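Local structure of cellulase (Xanthomonas axonopodis pv. citri, 4W7W) at residues V25-S30 and N64-P69; Y47-A52 and G89-S94; A129-W134 and Q168-A173. The protein probably hydrolyses beta-1,4-glucosidic bonds of cellulose, as a family 5 glycoside hydrolase built on an (alpha/beta)8 barrel. All blocks are in the same frame, centred on the assembly; numbering follows the deposited sequence.

In the fold
Contact 1 joins the first two strands of the eight-stranded parallel barrel, contact 2 lays the loop before helix 52-60 against helix 85-100 on the barrel's outside, and contact 3 packs two consecutive outer helices. Contacts 1 and 2 touch: Leu68 CD1 and Leu29 CB meet Pro50 CG at 3.6 and 3.7 Å, although their centres are 12 Å apart. Contact 3 stands alone, its centre about 23 Å from that of contact 1 and 24 Å from that of contact 2, with nearest atoms about 8 Å away in both cases. Contact 1 is nearer the bound oligosaccharide than contact 2: the Ser30 side chain is about 4 Å from a glucose, that of Tyr47 about 8 Å.

Contact 1: V25-S30 and N64-P69; sequences VGVNLS and NTIRLP
Strands 24-29 and 65-70 bracket the first beta-alpha-beta crossover of the (alpha/beta)8 barrel, and Val27 pairs with Ile66 in parallel register between them, the strand axes inclined by 20°. Val27 N donates to Thr65 O, Val27 O receives Arg67 N at 2.9 Å, and Leu29 N goes on to Arg67 O. Gly26, with no side chain, lets Thr65 O close to 3.1 Å of its CA in a CA-H...O contact. At the entry end, Asn64 OD1 ends the series by accepting Val25 N at 3.0 Å (N-H...O 166°), and it also takes the Thr65 hydroxyl, which sits above the amide plane. At the exit end a water 2.8 Å from Leu29 O donates to it and to Pro69 O.

Inside the barrel Asn28 and Arg67 lie side by side, amide and guanidinium planes 85° apart. Arg67, extended from CG to NE, runs past the amide and bends NH1 onto Asn28 OD1 at 2.8 Å, with the oxygen near the guanidinium plane. ND2 of Asn28 binds the carbonyls of Trp298 and Gly265, so both ends of the amide are fixed. On the outward face Ile66 CG2 meets Leu29 CD1 at 3.7 Å and Ile66 CD1 meets Val27 CG2.

Arg67 also forms salt bridges with Glu222 and Glu266, consistent with the second-strand arginine beneath the active site of family 5 enzymes. Phe55 and Phe58 of helix 52-60 cover the outward face, while strands 293-301 and 104-109 flank the pair.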
# COMPACT_ATOMS: atom_id res chain seq x y z
N VAL A 25 11.60 -3.75 1.17
CA VAL A 25 11.54 -3.52 -0.27
C VAL A 25 10.80 -4.67 -0.92
O VAL A 25 11.00 -5.85 -0.60
CB VAL A 25 12.95 -3.34 -0.90
CG1 VAL A 25 13.65 -2.12 -0.35
CG2 VAL A 25 13.81 -4.56 -0.75
N GLY A 26 9.95 -4.35 -1.86
CA GLY A 26 9.21 -5.39 -2.54
C GLY A 26 8.20 -4.91 -3.53
O GLY A 26 8.36 -3.87 -4.19
N VAL A 27 7.15 -5.71 -3.67
CA VAL A 27 6.14 -5.50 -4.69
C VAL A 27 4.74 -5.73 -4.16
O VAL A 27 4.54 -6.44 -3.18
CB VAL A 27 6.37 -6.43 -5.93
CG1 VAL A 27 7.73 -6.21 -6.57
CG2 VAL A 27 6.18 -7.89 -5.58
N ASN A 28 3.79 -5.11 -4.85
CA ASN A 28 2.38 -5.45 -4.72
C ASN A 28 2.09 -6.71 -5.53
O ASN A 28 2.44 -6.78 -6.71
CB ASN A 28 1.50 -4.32 -5.28
CG ASN A 28 1.40 -3.15 -4.35
OD1 ASN A 28 0.45 -3.06 -3.58
ND2 ASN A 28 2.36 -2.22 -4.42
N LEU A 29 1.44 -7.70 -4.92
CA LEU A 29 0.91 -8.85 -5.65
C LEU A 29 -0.57 -8.60 -5.79
O LEU A 29 -1.35 -8.84 -4.88
CB LEU A 29 1.20 -10.18 -4.96
CG LEU A 29 2.68 -10.56 -4.92
CD1 LEU A 29 2.90 -11.90 -4.22
CD2 LEU A 29 3.29 -10.61 -6.30
N SER A 30 -0.92 -8.03 -6.94
CA SER A 30 -2.28 -7.60 -7.27
C SER A 30 -3.10 -8.75 -7.85
O SER A 30 -2.58 -9.59 -8.58
CB SER A 30 -2.19 -6.44 -8.28
OG SER A 30 -3.44 -6.09 -8.83
N ASN A 64 11.94 -8.49 0.33
CA ASN A 64 11.49 -9.03 1.61
C ASN A 64 10.11 -8.59 2.00
O ASN A 64 9.69 -8.88 3.11
CB ASN A 64 12.48 -8.68 2.72
CG ASN A 64 12.42 -7.23 3.13
OD1 ASN A 64 11.83 -6.41 2.43
ND2 ASN A 64 12.99 -6.92 4.28
N THR A 65 9.37 -7.91 1.11
CA THR A 65 8.07 -7.37 1.47
C THR A 65 7.09 -7.55 0.32
O THR A 65 7.41 -7.24 -0.82
CB THR A 65 8.17 -5.88 1.83
OG1 THR A 65 9.10 -5.73 2.91
CG2 THR A 65 6.85 -5.30 2.29
N ILE A 66 5.90 -8.02 0.66
CA ILE A 66 4.81 -8.14 -0.29
C ILE A 66 3.63 -7.32 0.22
O ILE A 66 3.20 -7.50 1.37
CB ILE A 66 4.38 -9.60 -0.44
CG1 ILE A 66 5.51 -10.46 -1.01
CG2 ILE A 66 3.10 -9.71 -1.27
CD1 ILE A 66 5.99 -10.09 -2.39
N ARG A 67 3.14 -6.41 -0.62
CA ARG A 67 1.88 -5.73 -0.34
C ARG A 67 0.76 -6.51 -1.03
O ARG A 67 0.87 -6.81 -2.22
CB ARG A 67 1.93 -4.26 -0.78
CG ARG A 67 0.67 -3.46 -0.46
CD ARG A 67 0.93 -1.98 -0.60
NE ARG A 67 -0.20 -1.10 -0.31
CZ ARG A 67 -0.98 -0.53 -1.21
NH1 ARG A 67 -0.93 -0.83 -2.49
NH2 ARG A 67 -1.84 0.40 -0.82
N LEU A 68 -0.26 -6.86 -0.26
CA LEU A 68 -1.34 -7.72 -0.70
C LEU A 68 -2.67 -6.97 -0.66
O LEU A 68 -3.33 -6.90 0.38
CB LEU A 68 -1.42 -8.95 0.18
CG LEU A 68 -2.45 -9.99 -0.24
CD1 LEU A 68 -1.99 -10.72 -1.50
CD2 LEU A 68 -2.73 -10.98 0.88
N PRO A 69 -3.08 -6.40 -1.80
CA PRO A 69 -4.42 -5.81 -1.89
C PRO A 69 -5.50 -6.87 -1.72
O PRO A 69 -5.40 -7.95 -2.27
CB PRO A 69 -4.46 -5.28 -3.33
CG PRO A 69 -3.02 -5.02 -3.68
CD PRO A 69 -2.28 -6.15 -3.02
O HOH W 1 -4.04 -9.20 -4.31

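Contact 2: Y47-A52 and G89-S94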
# COMPACT_ATOMS: atom_id res chain seq x y z
N TYR A 47 -11.42 -12.76 -9.16
CA TYR A 47 -10.22 -12.33 -8.46
C TYR A 47 -9.43 -13.57 -8.12
O TYR A 47 -9.93 -14.70 -8.20
CB TYR A 47 -10.60 -11.56 -7.19
CG TYR A 47 -11.25 -12.38 -6.11
CD1 TYR A 47 -12.63 -12.56 -6.07
CD2 TYR A 47 -10.50 -12.96 -5.09
CE1 TYR A 47 -13.25 -13.28 -5.07
CE2 TYR A 47 -11.11 -13.69 -4.09
CZ TYR A 47 -12.47 -13.86 -4.08
OH TYR A 47 -13.03 -14.58 -3.06
N THR A 48 -8.17 -13.36 -7.75
CA THR A 48 -7.31 -14.45 -7.38
C THR A 48 -6.35 -13.98 -6.30
O THR A 48 -6.04 -12.80 -6.23
CB THR A 48 -6.52 -14.97 -8.59
OG1 THR A 48 -5.83 -16.16 -8.23
CG2 THR A 48 -5.52 -13.93 -9.11
N TYR A 49 -5.89 -14.91 -5.48
CA TYR A 49 -4.77 -14.69 -4.60
C TYR A 49 -3.49 -15.11 -5.31
O TYR A 49 -3.53 -15.80 -6.32
CB TYR A 49 -4.99 -15.40 -3.24
CG TYR A 49 -5.81 -14.54 -2.30
CD1 TYR A 49 -7.15 -14.32 -2.53
CD2 TYR A 49 -5.21 -13.91 -1.23
CE1 TYR A 49 -7.89 -13.47 -1.71
CE2 TYR A 49 -5.94 -13.05 -0.42
CZ TYR A 49 -7.27 -12.84 -0.65
OH TYR A 49 -7.96 -11.98 0.18
N PRO A 50 -2.33 -14.69 -4.79
CA PRO A 50 -1.10 -14.99 -5.51
C PRO A 50 -0.74 -16.46 -5.43
O PRO A 50 -1.17 -17.18 -4.53
CB PRO A 50 -0.04 -14.14 -4.78
CG PRO A 50 -0.81 -13.15 -3.93
CD PRO A 50 -2.10 -13.84 -3.61
N ALA A 51 0.05 -16.91 -6.39
CA ALA A 51 0.62 -18.24 -6.32
C ALA A 51 1.76 -18.22 -5.32
O ALA A 51 2.46 -17.21 -5.19
CB ALA A 51 1.16 -18.65 -7.69
N ALA A 52 2.00 -19.35 -4.66
CA ALA A 52 3.14 -19.43 -3.76
C ALA A 52 4.45 -19.11 -4.48
O ALA A 52 5.35 -18.50 -3.90
CB ALA A 52 3.22 -20.81 -3.13
N GLY A 89 -9.01 -17.22 5.21
CA GLY A 89 -8.16 -18.35 4.91
C GLY A 89 -7.20 -18.10 3.76
O GLY A 89 -6.05 -18.51 3.81
N LEU A 90 -7.68 -17.40 2.74
CA LEU A 90 -6.84 -17.05 1.60
C LEU A 90 -5.72 -16.13 2.04
O LEU A 90 -4.56 -16.28 1.62
CB LEU A 90 -7.68 -16.43 0.49
CG LEU A 90 -8.59 -17.43 -0.23
CD1 LEU A 90 -9.71 -16.72 -0.97
CD2 LEU A 90 -7.79 -18.29 -1.21
N ILE A 91 -6.04 -15.14 2.89
CA ILE A 91 -5.03 -14.22 3.40
C ILE A 91 -4.01 -15.01 4.22
O ILE A 91 -2.81 -14.81 4.07
CB ILE A 91 -5.67 -13.08 4.22
CG1 ILE A 91 -6.54 -12.20 3.31
CG2 ILE A 91 -4.61 -12.26 4.91
CD1 ILE A 91 -7.49 -11.28 4.04
N LYS A 92 -4.49 -15.89 5.10
CA LYS A 92 -3.58 -16.68 5.93
C LYS A 92 -2.69 -17.61 5.11
O LYS A 92 -1.54 -17.84 5.47
CB LYS A 92 -4.37 -17.45 7.00
CG LYS A 92 -4.92 -16.52 8.06
CD LYS A 92 -5.67 -17.22 9.16
CE LYS A 92 -6.02 -16.23 10.26
NZ LYS A 92 -6.54 -16.89 11.48
N LYS A 93 -3.20 -18.11 3.99
CA LYS A 93 -2.40 -18.93 3.09
C LYS A 93 -1.28 -18.09 2.45
O LYS A 93 -0.13 -18.54 2.36
CB LYS A 93 -3.32 -19.57 2.05
CG LYS A 93 -2.63 -20.43 1.02
CD LYS A 93 -3.66 -21.14 0.14
CE LYS A 93 -3.02 -21.87 -1.03
NZ LYS A 93 -4.04 -22.22 -2.04
N SER A 94 -1.60 -16.87 2.02
CA SER A 94 -0.55 -15.97 1.55
C SER A 94 0.48 -15.67 2.63
O SER A 94 1.67 -15.59 2.35
CB SER A 94 -1.15 -14.66 1.02
OG SER A 94 -1.94 -14.87 -0.14
O HOH W 2 -1.19 -16.99 -1.78
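The aromatic part of this contact is Tyr49 against Leu90: CB of Leu90 sits over the centre of the tyrosine ring, 3.6 Å from its centroid and 6° off the normal, a CH-pi contact. Leu90 CD1 follows along the same ring, 3.8 Å from Tyr49 CE1. Tyr49 CG stands beside its own backbone N, anti to the carbonyl carbon (chi1 -85°), which lays the ring under Leu90 CB.

Apolar packing continues one residue on, where Ile91 CG1 approaches Tyr49 OH at 3.4 Å and CE2 at 3.9 Å, meeting the ring obliquely.

The polar contacts centre on Ser94 and Gln87. Ser94 OG lies in the ring plane at the edge of Tyr49, 3.6 Å from CD2, and Pro50 CD stands 3.6 Å from the same Ser94 OG. This hydroxyl is also joined to Pro50 O through a water that stands 2.8 Å from Ser94 OG and donates to the carbonyl, so loop and helix are tied by solvent here. The two phenol hydroxyls are held just before segment 89-94: Gln87 OE1 accepts from Tyr49 OH, and Gln87 NE2 donates to Tyr47 OH, bridging both rings at one side chain.

Beneath the loop lies the barrel wall, with Leu68 and Phe70 of strand 65-70 touching Tyr49. Dispersion over one aromatic face thus carries the contact, while a water and a shared glutamine bind the hydroxyls and the Pro50 carbonyl and probably help to hold the Tyr49 ring in place.

Contact 3: A129-W134 and Q168-A173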
# COMPACT_ATOMS: atom_id res chain seq x y z
N ALA A 129 -17.05 1.92 11.35
CA ALA A 129 -17.10 0.63 10.64
C ALA A 129 -15.68 0.21 10.25
O ALA A 129 -15.35 -0.97 10.31
CB ALA A 129 -18.01 0.67 9.42
N LEU A 130 -14.85 1.16 9.83
CA LEU A 130 -13.46 0.83 9.48
C LEU A 130 -12.67 0.39 10.70
O LEU A 130 -11.85 -0.53 10.64
CB LEU A 130 -12.78 2.02 8.83
CG LEU A 130 -11.32 1.78 8.42
CD1 LEU A 130 -11.20 0.66 7.41
CD2 LEU A 130 -10.72 3.07 7.88
N ALA A 131 -12.95 1.02 11.85
CA ALA A 131 -12.30 0.61 13.09
C ALA A 131 -12.68 -0.83 13.46
O ALA A 131 -11.86 -1.58 13.96
CB ALA A 131 -12.60 1.59 14.22
N ASP A 132 -13.94 -1.20 13.24
CA ASP A 132 -14.37 -2.57 13.52
C ASP A 132 -13.65 -3.58 12.63
O ASP A 132 -13.20 -4.63 13.10
CB ASP A 132 -15.88 -2.72 13.37
CG ASP A 132 -16.34 -4.12 13.68
OD1 ASP A 132 -16.44 -4.46 14.88
OD2 ASP A 132 -16.61 -4.89 12.74
N LEU A 133 -13.54 -3.26 11.34
CA LEU A 133 -12.80 -4.11 10.42
C LEU A 133 -11.39 -4.35 10.96
O LEU A 133 -10.93 -5.49 11.06
CB LEU A 133 -12.78 -3.46 9.04
CG LEU A 133 -11.99 -4.13 7.92
CD1 LEU A 133 -10.48 -3.94 8.03
CD2 LEU A 133 -12.35 -5.61 7.77
N TRP A 134 -10.70 -3.26 11.31
CA TRP A 134 -9.32 -3.41 11.74
C TRP A 134 -9.16 -4.02 13.11
O TRP A 134 -8.18 -4.69 13.37
CB TRP A 134 -8.56 -2.08 11.59
CG TRP A 134 -8.07 -1.88 10.19
CD1 TRP A 134 -8.52 -1.00 9.25
CD2 TRP A 134 -7.09 -2.70 9.54
NE1 TRP A 134 -7.86 -1.20 8.07
CE2 TRP A 134 -6.98 -2.24 8.22
CE3 TRP A 134 -6.30 -3.77 9.95
CZ2 TRP A 134 -6.10 -2.81 7.31
CZ3 TRP A 134 -5.43 -4.34 9.05
CH2 TRP A 134 -5.33 -3.87 7.75
N GLN A 168 -7.36 7.83 13.11
CA GLN A 168 -7.13 7.76 14.55
C GLN A 168 -7.98 6.66 15.19
O GLN A 168 -7.51 5.87 16.02
CB GLN A 168 -7.42 9.10 15.23
CG GLN A 168 -7.15 9.05 16.73
CD GLN A 168 -5.69 8.84 17.04
OE1 GLN A 168 -4.88 9.76 16.85
NE2 GLN A 168 -5.33 7.64 17.48
N GLY A 169 -9.26 6.64 14.84
CA GLY A 169 -10.14 5.63 15.40
C GLY A 169 -9.67 4.23 15.07
O GLY A 169 -9.77 3.31 15.88
N THR A 170 -9.14 4.06 13.87
CA THR A 170 -8.65 2.77 13.44
C THR A 170 -7.37 2.36 14.18
O THR A 170 -7.24 1.21 14.63
CB THR A 170 -8.43 2.82 11.93
OG1 THR A 170 -9.68 3.08 11.29
CG2 THR A 170 -7.92 1.51 11.42
N ILE A 171 -6.42 3.28 14.30
CA ILE A 171 -5.20 3.03 15.07
C ILE A 171 -5.56 2.63 16.50
O ILE A 171 -5.06 1.64 17.04
CB ILE A 171 -4.30 4.27 15.06
CG1 ILE A 171 -3.73 4.51 13.65
CG2 ILE A 171 -3.19 4.16 16.08
CD1 ILE A 171 -3.23 5.93 13.46
N THR A 172 -6.45 3.38 17.11
CA THR A 172 -6.87 3.11 18.48
C THR A 172 -7.46 1.72 18.58
O THR A 172 -7.15 0.97 19.52
CB THR A 172 -7.83 4.21 18.95
OG1 THR A 172 -7.09 5.42 19.02
CG2 THR A 172 -8.48 3.87 20.29
N ALA A 173 -8.35 1.38 17.66
CA ALA A 173 -8.99 0.07 17.66
C ALA A 173 -7.96 -1.05 17.57
O ALA A 173 -8.06 -2.08 18.26
CB ALA A 173 -10.01 -0.04 16.54
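Thr170 sets its methyl obliquely against the five-membered ring of Trp134, Thr170 CG2 approaching Trp134 CD1 at 3.4 Å and CG at 3.6 Å. The torsion explains it: with chi1 -62°, CG2 stands anti to the threonine's backbone N and leans on the indole, while OG1 lies beside that N. Thr170 OG1 rests 3.6 Å from Leu130 CG, but its polar partner lies within its own helix, where it binds the carbonyl of Ala166. Two conformers were modelled for Thr170, and this account holds for one of them.

Trp134 is fixed from several sides. Its NE1 donates to Leu151 O, just past strand 147-150, Leu133 CD1 covers one face of the ring, and Phe149 meets it with planes at about 45°.

Next to Thr170, small residues bring the helices close. Ala131 CB faces both Gly169 O, 3.7 Å away, and Ala173 CB, 3.8 Å away, and Ala173 CB in turn reaches Ala131 O at 3.5 Å. The CA atoms of Ala131 and Thr170 are 4.3 Å apart, and the local axes approach to 8.2 Å while inclined by 28° in nearly parallel directions. These are helices 127-141 and 160-176, which follow the third and fourth strands of the barrel and lie side by side on its outside, strand 147-150 coming between them in the chain.

What holds the pair is shape: methyl groups against an indole and against backbone carbonyls. The polar atoms involved, Thr170 OG1 and Trp134 NE1, are satisfied by the carbonyls of Ala166 and Leu151, so neither has to find a partner in the facing segment.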